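Local coordinates for cation efflux system protein cusF (Escherichia coli, PDB 3E6Z), which binds one copper ion per polypeptide and acts as a periplasmic copper chaperone of the Cus efflux system, which gives resistance to copper and silver, at residues 43-48 / 71-76; 59-64 / 75-80. The protein carries 1 engineered substitution. All coordinates share one frame; numbering follows the deposited sequence.

Contact 1: residues 43-48 / 71-76; sequences FTITPQ and SLLQDI
Strand 39-44 runs beside the first half of strand 70-78 here and joins the two edges of the five-stranded sheet, the closure expected of an OB-fold barrel. A single bridge, Thr44 with Leu72, makes the join. Thr44 N gives its hydrogen to Ser71 O at 2.8 Å, nearly along the C=O axis. Leu73 N returns one to Thr44 O at 2.9 Å, in the carbonyl plane, and both bonds are almost straight.

On the inner side, Phe43 has CG beside its backbone N (chi1 -64°). Ring atoms CD1 and CE1 of Phe43 meet Ser71 CB obliquely, CD1 at 3.5 Å, while Phe43 CB rests on Leu73 CG at 3.8 Å. The same ring packs edge-to-face with Phe62 and Phe64, and the Phe43 side chain lies about 6 Å from the bound copper.

The outer side is looser. Thr44 and Leu72 lie side by side, pointing the same way, and Leu72 CD2 reaches back to Thr44 CB at 3.9 Å. Thr46 meets that leucine roughly at a right angle, touching the same methyl with CG2. Thr44 OG1 binds Lys23 NZ and also a water, which accepts from Ser71 N.

Beyond the bridge the chains part, and a second water donates to Gln74 O (2.8 Å) and weakly to Gln48 O. Between these two segments the pair of nearly straight backbone bonds fixes the register of the join, while the carbon-rich inner side ties it to the aromatic core near the copper and water meets polar groups at both ends.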
loop_
_atom_site.group_PDB
_atom_site.type_symbol
_atom_site.label_atom_id
_atom_site.label_comp_id
_atom_site.label_asym_id
_atom_site.label_seq_id
_atom_site.Cartn_x
_atom_site.Cartn_y
_atom_site.Cartn_z
ATOM N N PHE A 43 -4.341 3.725 1.718
ATOM C CA PHE A 43 -3.380 3.033 2.621
ATOM C C PHE A 43 -2.978 3.996 3.697
ATOM O O PHE A 43 -2.825 5.203 3.527
ATOM C CB PHE A 43 -2.155 2.556 1.808
ATOM C CG PHE A 43 -2.511 1.522 0.785
ATOM C CD1 PHE A 43 -2.550 0.149 1.170
ATOM C CD2 PHE A 43 -2.934 1.876 -0.547
ATOM C CE1 PHE A 43 -3.042 -0.805 0.357
ATOM C CE2 PHE A 43 -3.338 0.878 -1.396
ATOM C CZ PHE A 43 -3.410 -0.461 -1.005
ATOM N N THR A 44 -2.850 3.418 4.918
ATOM C CA THR A 44 -2.644 4.218 6.118
ATOM C C THR A 44 -1.203 4.210 6.571
ATOM O O THR A 44 -0.597 3.149 6.711
ATOM C CB THR A 44 -3.563 3.695 7.245
ATOM O OG1 THR A 44 -4.916 3.799 6.843
ATOM C CG2 THR A 44 -3.379 4.477 8.550
ATOM N N ILE A 45 -0.646 5.404 6.826
ATOM C CA ILE A 45 0.677 5.554 7.388
ATOM C C ILE A 45 0.491 5.525 8.907
ATOM O O ILE A 45 -0.270 6.293 9.491
ATOM C CB ILE A 45 1.288 6.923 7.018
ATOM C CG1 ILE A 45 1.301 7.148 5.508
ATOM C CG2 ILE A 45 2.673 7.059 7.653
ATOM C CD1 ILE A 45 1.586 8.605 5.165
ATOM N N THR A 46 1.185 4.591 9.550
ATOM C CA THR A 46 1.217 4.526 11.028
ATOM C C THR A 46 2.625 4.892 11.484
ATOM O O THR A 46 3.583 4.946 10.705
ATOM C CB THR A 46 0.869 3.077 11.502
ATOM O OG1 THR A 46 2.018 2.310 11.232
ATOM C CG2 THR A 46 -0.395 2.531 10.847
ATOM N N PRO A 47 2.824 5.047 12.802
ATOM C CA PRO A 47 4.187 5.304 13.303
ATOM C C PRO A 47 5.142 4.131 13.020
ATOM O O PRO A 47 6.376 4.341 13.047
ATOM C CB PRO A 47 3.986 5.594 14.781
ATOM C CG PRO A 47 2.686 6.002 14.899
ATOM C CD PRO A 47 1.850 5.234 13.877
ATOM N N GLN A 48 4.608 2.912 12.754
ATOM C CA GLN A 48 5.466 1.782 12.435
ATOM C C GLN A 48 5.760 1.641 10.963
ATOM O O GLN A 48 6.619 0.849 10.600
ATOM C CB GLN A 48 4.821 0.482 12.931
ATOM C CG GLN A 48 4.731 0.400 14.432
ATOM C CD GLN A 48 3.570 1.309 15.021
ATOM O OE1 GLN A 48 2.549 1.606 14.409
ATOM N NE2 GLN A 48 3.736 1.636 16.282
ATOM N N SER A 71 -5.923 -0.579 5.547
ATOM C CA SER A 71 -4.747 -1.271 5.009
ATOM C C SER A 71 -3.538 -0.496 5.544
ATOM O O SER A 71 -3.272 0.637 5.106
ATOM C CB SER A 71 -4.798 -1.263 3.455
ATOM O OG SER A 71 -5.916 -1.876 2.952
ATOM N N LEU A 72 -2.898 -1.072 6.565
ATOM C CA LEU A 72 -1.820 -0.385 7.266
ATOM C C LEU A 72 -0.483 -0.656 6.568
ATOM O O LEU A 72 -0.096 -1.795 6.347
ATOM C CB LEU A 72 -1.691 -0.969 8.690
ATOM C CG LEU A 72 -2.999 -0.885 9.509
ATOM C CD1 LEU A 72 -2.656 -1.459 10.941
ATOM C CD2 LEU A 72 -3.501 0.594 9.640
ATOM N N LEU A 73 0.212 0.452 6.191
ATOM C CA LEU A 73 1.508 0.233 5.485
ATOM C C LEU A 73 2.574 -0.235 6.381
ATOM O O LEU A 73 2.878 0.357 7.446
ATOM C CB LEU A 73 1.911 1.572 4.842
ATOM C CG LEU A 73 1.067 2.001 3.657
ATOM C CD1 LEU A 73 1.286 3.487 3.365
ATOM C CD2 LEU A 73 1.333 1.122 2.447
ATOM N N GLN A 74 3.255 -1.317 5.994
ATOM C CA GLN A 74 4.500 -1.722 6.592
ATOM C C GLN A 74 5.658 -0.850 6.062
ATOM O O GLN A 74 6.528 -0.454 6.848
ATOM C CB GLN A 74 4.815 -3.197 6.252
ATOM C CG GLN A 74 3.742 -4.245 6.703
ATOM C CD GLN A 74 3.790 -4.448 8.230
ATOM O OE1 GLN A 74 3.217 -3.635 8.968
ATOM N NE2 GLN A 74 4.489 -5.486 8.649
ATOM N N ASP A 75 5.652 -0.612 4.740
ATOM C CA ASP A 75 6.787 0.107 4.113
ATOM C C ASP A 75 6.308 0.518 2.726
ATOM O O ASP A 75 5.353 -0.036 2.180
ATOM C CB ASP A 75 8.035 -0.768 4.077
ATOM C CG ASP A 75 7.770 -2.140 3.441
ATOM O OD1 ASP A 75 7.429 -2.201 2.243
ATOM O OD2 ASP A 75 7.690 -3.128 4.221
ATOM N N ILE A 76 7.017 1.500 2.158
ATOM C CA ILE A 76 6.732 1.944 0.790
ATOM C C ILE A 76 7.995 2.609 0.357
ATOM O O ILE A 76 8.644 3.341 1.038
ATOM C CB ILE A 76 5.484 2.921 0.777
ATOM C CG1 ILE A 76 5.202 3.350 -0.689
ATOM C CG2 ILE A 76 5.640 4.127 1.697
ATOM C CD1 ILE A 76 3.846 3.902 -0.835
HETATM O O HOH W 1 -6.238 2.251 4.957
HETATM O O HOH W 2 7.525 -2.038 8.968
#

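Contact 2: residues 59-64 / 75-80; sequences KVAFNF and DIKVSQ
The antiparallel beta hairpin of strands 59-67 and 70-78, part of the OB-fold barrel, pairs its strands here at 160°, their axes 4.6 Å apart. Ala61 and Lys77 form a hydrogen-bonded pair, each N bound to the other's O, with Ala61 N to Lys77 O at 2.9 Å. Asn63 and Asp75 form another, in which Asn63 N gives to Asp75 O and the return bond from Asp75 N to Asn63 O is weak. Phe62 with Ile76 and Val60 with Val78 are non-hydrogen-bonded pairs.

The tight part lies on the face of Phe62 and Ile76. Ile76 has CG1 anti to its backbone N (chi1 -179°), which sets this carbon 3.9 Å from Val60 CB and equally near Phe62 CB; the valine and isoleucine cross obliquely. Phe62 CG sits between its own N and carbonyl carbon, and the ring leads away from residues 75-78 to pack against Phe43, Ala10 and Ile26. Met51 and Ile54 also touch Ile76 in this buried layer.

The other face is polar and more open. Lys77 bends back so that its NZ binds Val78 O, and Ser79 CB lies against Ala61 CB at 3.7 Å. Toward the C-terminus the pairing ends with Ser79 N to Lys59 O, a straight bond whose donor stands above the carbonyl plane. The extended Lys59 chain runs past the terminal carboxylate, its NZ 4.1 Å from Gln80 OXT, beyond salt-bridge range.

At the opposite end Asn63 OD1 binds Ser9 OG, which helps fix the amide's rotation. A water donates to both Ala61 O and Asp75 OD1. That carboxylate oxygen also takes Asn63 ND2 on its syn lone pair at 2.8 Å, exactly in the amide plane and at 173°.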
loop_
_atom_site.group_PDB
_atom_site.type_symbol
_atom_site.label_atom_id
_atom_site.label_comp_id
_atom_site.label_asym_id
_atom_site.label_seq_id
_atom_site.Cartn_x
_atom_site.Cartn_y
_atom_site.Cartn_z
ATOM N N LYS A 59 5.767 5.368 -9.367
ATOM C CA LYS A 59 5.558 3.935 -9.210
ATOM C C LYS A 59 6.242 3.577 -7.853
ATOM O O LYS A 59 7.303 4.016 -7.570
ATOM C CB LYS A 59 6.263 3.200 -10.361
ATOM C CG LYS A 59 5.937 3.570 -11.695
ATOM C CD LYS A 59 6.684 2.735 -12.813
ATOM C CE LYS A 59 6.215 3.221 -14.144
ATOM N NZ LYS A 59 6.789 2.510 -15.248
ATOM N N VAL A 60 5.627 2.703 -7.061
ATOM C CA VAL A 60 6.049 2.245 -5.733
ATOM C C VAL A 60 5.897 0.759 -5.572
ATOM O O VAL A 60 5.066 0.135 -6.188
ATOM C CB VAL A 60 5.282 3.019 -4.609
ATOM C CG1 VAL A 60 5.720 4.489 -4.519
ATOM C CG2 VAL A 60 3.767 2.889 -4.858
ATOM N N ALA A 61 6.738 0.254 -4.645
ATOM C CA ALA A 61 6.604 -1.118 -4.093
ATOM C C ALA A 61 6.276 -0.923 -2.590
ATOM O O ALA A 61 6.880 -0.130 -1.913
ATOM C CB ALA A 61 7.956 -1.831 -4.228
ATOM N N PHE A 62 5.265 -1.682 -2.117
ATOM C CA PHE A 62 4.839 -1.451 -0.776
ATOM C C PHE A 62 4.275 -2.743 -0.266
ATOM O O PHE A 62 3.921 -3.669 -0.953
ATOM C CB PHE A 62 3.826 -0.255 -0.665
ATOM C CG PHE A 62 2.581 -0.466 -1.454
ATOM C CD1 PHE A 62 2.517 -0.262 -2.885
ATOM C CD2 PHE A 62 1.347 -0.836 -0.800
ATOM C CE1 PHE A 62 1.347 -0.460 -3.550
ATOM C CE2 PHE A 62 0.196 -0.960 -1.476
ATOM C CZ PHE A 62 0.131 -0.758 -2.876
ATOM N N ASN A 63 4.228 -2.749 1.082
ATOM C CA ASN A 63 3.742 -3.964 1.802
ATOM C C ASN A 63 2.756 -3.432 2.840
ATOM O O ASN A 63 2.972 -2.393 3.447
ATOM C CB ASN A 63 4.872 -4.700 2.541
ATOM C CG ASN A 63 5.760 -5.372 1.532
ATOM O OD1 ASN A 63 5.401 -6.417 0.984
ATOM N ND2 ASN A 63 6.817 -4.666 1.086
ATOM N N PHE A 64 1.634 -4.165 3.037
ATOM C CA PHE A 64 0.632 -3.675 4.013
ATOM C C PHE A 64 -0.039 -4.896 4.645
ATOM O O PHE A 64 0.033 -6.027 4.215
ATOM C CB PHE A 64 -0.419 -2.773 3.257
ATOM C CG PHE A 64 -1.227 -3.500 2.196
ATOM C CD1 PHE A 64 -0.692 -3.638 0.886
ATOM C CD2 PHE A 64 -2.477 -4.061 2.438
ATOM C CE1 PHE A 64 -1.429 -4.223 -0.129
ATOM C CE2 PHE A 64 -3.173 -4.669 1.413
ATOM C CZ PHE A 64 -2.650 -4.727 0.155
ATOM N N ASP A 75 5.652 -0.612 4.740
ATOM C CA ASP A 75 6.787 0.107 4.113
ATOM C C ASP A 75 6.308 0.518 2.726
ATOM O O ASP A 75 5.353 -0.036 2.180
ATOM C CB ASP A 75 8.035 -0.768 4.077
ATOM C CG ASP A 75 7.770 -2.140 3.441
ATOM O OD1 ASP A 75 7.429 -2.201 2.243
ATOM O OD2 ASP A 75 7.690 -3.128 4.221
ATOM N N ILE A 76 7.017 1.500 2.158
ATOM C CA ILE A 76 6.732 1.944 0.790
ATOM C C ILE A 76 7.995 2.609 0.357
ATOM O O ILE A 76 8.644 3.341 1.038
ATOM C CB ILE A 76 5.484 2.921 0.777
ATOM C CG1 ILE A 76 5.202 3.350 -0.689
ATOM C CG2 ILE A 76 5.640 4.127 1.697
ATOM C CD1 ILE A 76 3.846 3.902 -0.835
ATOM N N LYS A 77 8.330 2.366 -0.938
ATOM C CA LYS A 77 9.490 2.922 -1.559
ATOM C C LYS A 77 9.199 3.080 -3.002
ATOM O O LYS A 77 8.443 2.350 -3.564
ATOM C CB LYS A 77 10.745 2.065 -1.464
ATOM C CG LYS A 77 10.726 0.795 -2.127
ATOM C CD LYS A 77 12.190 0.240 -2.099
ATOM C CE LYS A 77 12.629 -0.599 -3.341
ATOM N NZ LYS A 77 12.287 -0.355 -4.768
ATOM N N VAL A 78 9.940 3.985 -3.687
ATOM C CA VAL A 78 9.845 4.068 -5.179
ATOM C C VAL A 78 10.442 2.765 -5.768
ATOM O O VAL A 78 11.421 2.222 -5.275
ATOM C CB VAL A 78 10.672 5.288 -5.702
ATOM C CG1 VAL A 78 10.905 5.168 -7.275
ATOM C CG2 VAL A 78 9.933 6.530 -5.333
ATOM N N SER A 79 9.783 2.280 -6.816
ATOM C CA SER A 79 10.247 1.080 -7.521
ATOM C C SER A 79 10.333 1.344 -9.015
ATOM O O SER A 79 9.860 2.336 -9.504
ATOM C CB SER A 79 9.377 -0.074 -7.214
ATOM O OG SER A 79 8.142 0.136 -7.706
ATOM N N GLN A 80 10.966 0.451 -9.738
ATOM C CA GLN A 80 11.128 0.506 -11.187
ATOM C C GLN A 80 9.807 0.035 -11.807
ATOM O O GLN A 80 9.091 -0.892 -11.356
ATOM C CB GLN A 80 12.352 -0.335 -11.627
ATOM C CG GLN A 80 12.492 -0.426 -13.104
ATOM C CD GLN A 80 13.868 -0.887 -13.512
ATOM O OE1 GLN A 80 14.371 -1.909 -12.980
ATOM N NE2 GLN A 80 14.540 -0.130 -14.398
ATOM O OXT GLN A 80 9.553 0.545 -12.952
HETATM O O HOH W 3 8.675 -1.046 0.144
#

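Strand 70-78 serves both contacts, in turn: residues 71-73 close the barrel against 39-44 in contact 1, and 75-78 pair with 59-64 in contact 2. Between them Gln74 and Asp75 both face Asn63, a classic beta bulge where the chain turns its corner. Contact 1 rests on one bridge and on the side chains packed beside it; contact 2 is a ladder of four antiparallel pairs, loosened at the bulge end. Each has a buried apolar side, and these merge where Phe43 CZ meets Phe62 CE2 at 3.7 Å. Outside, contact 1 is a mix of leucine, threonine and water, whereas contact 2 carries charged side chains and the chain terminus.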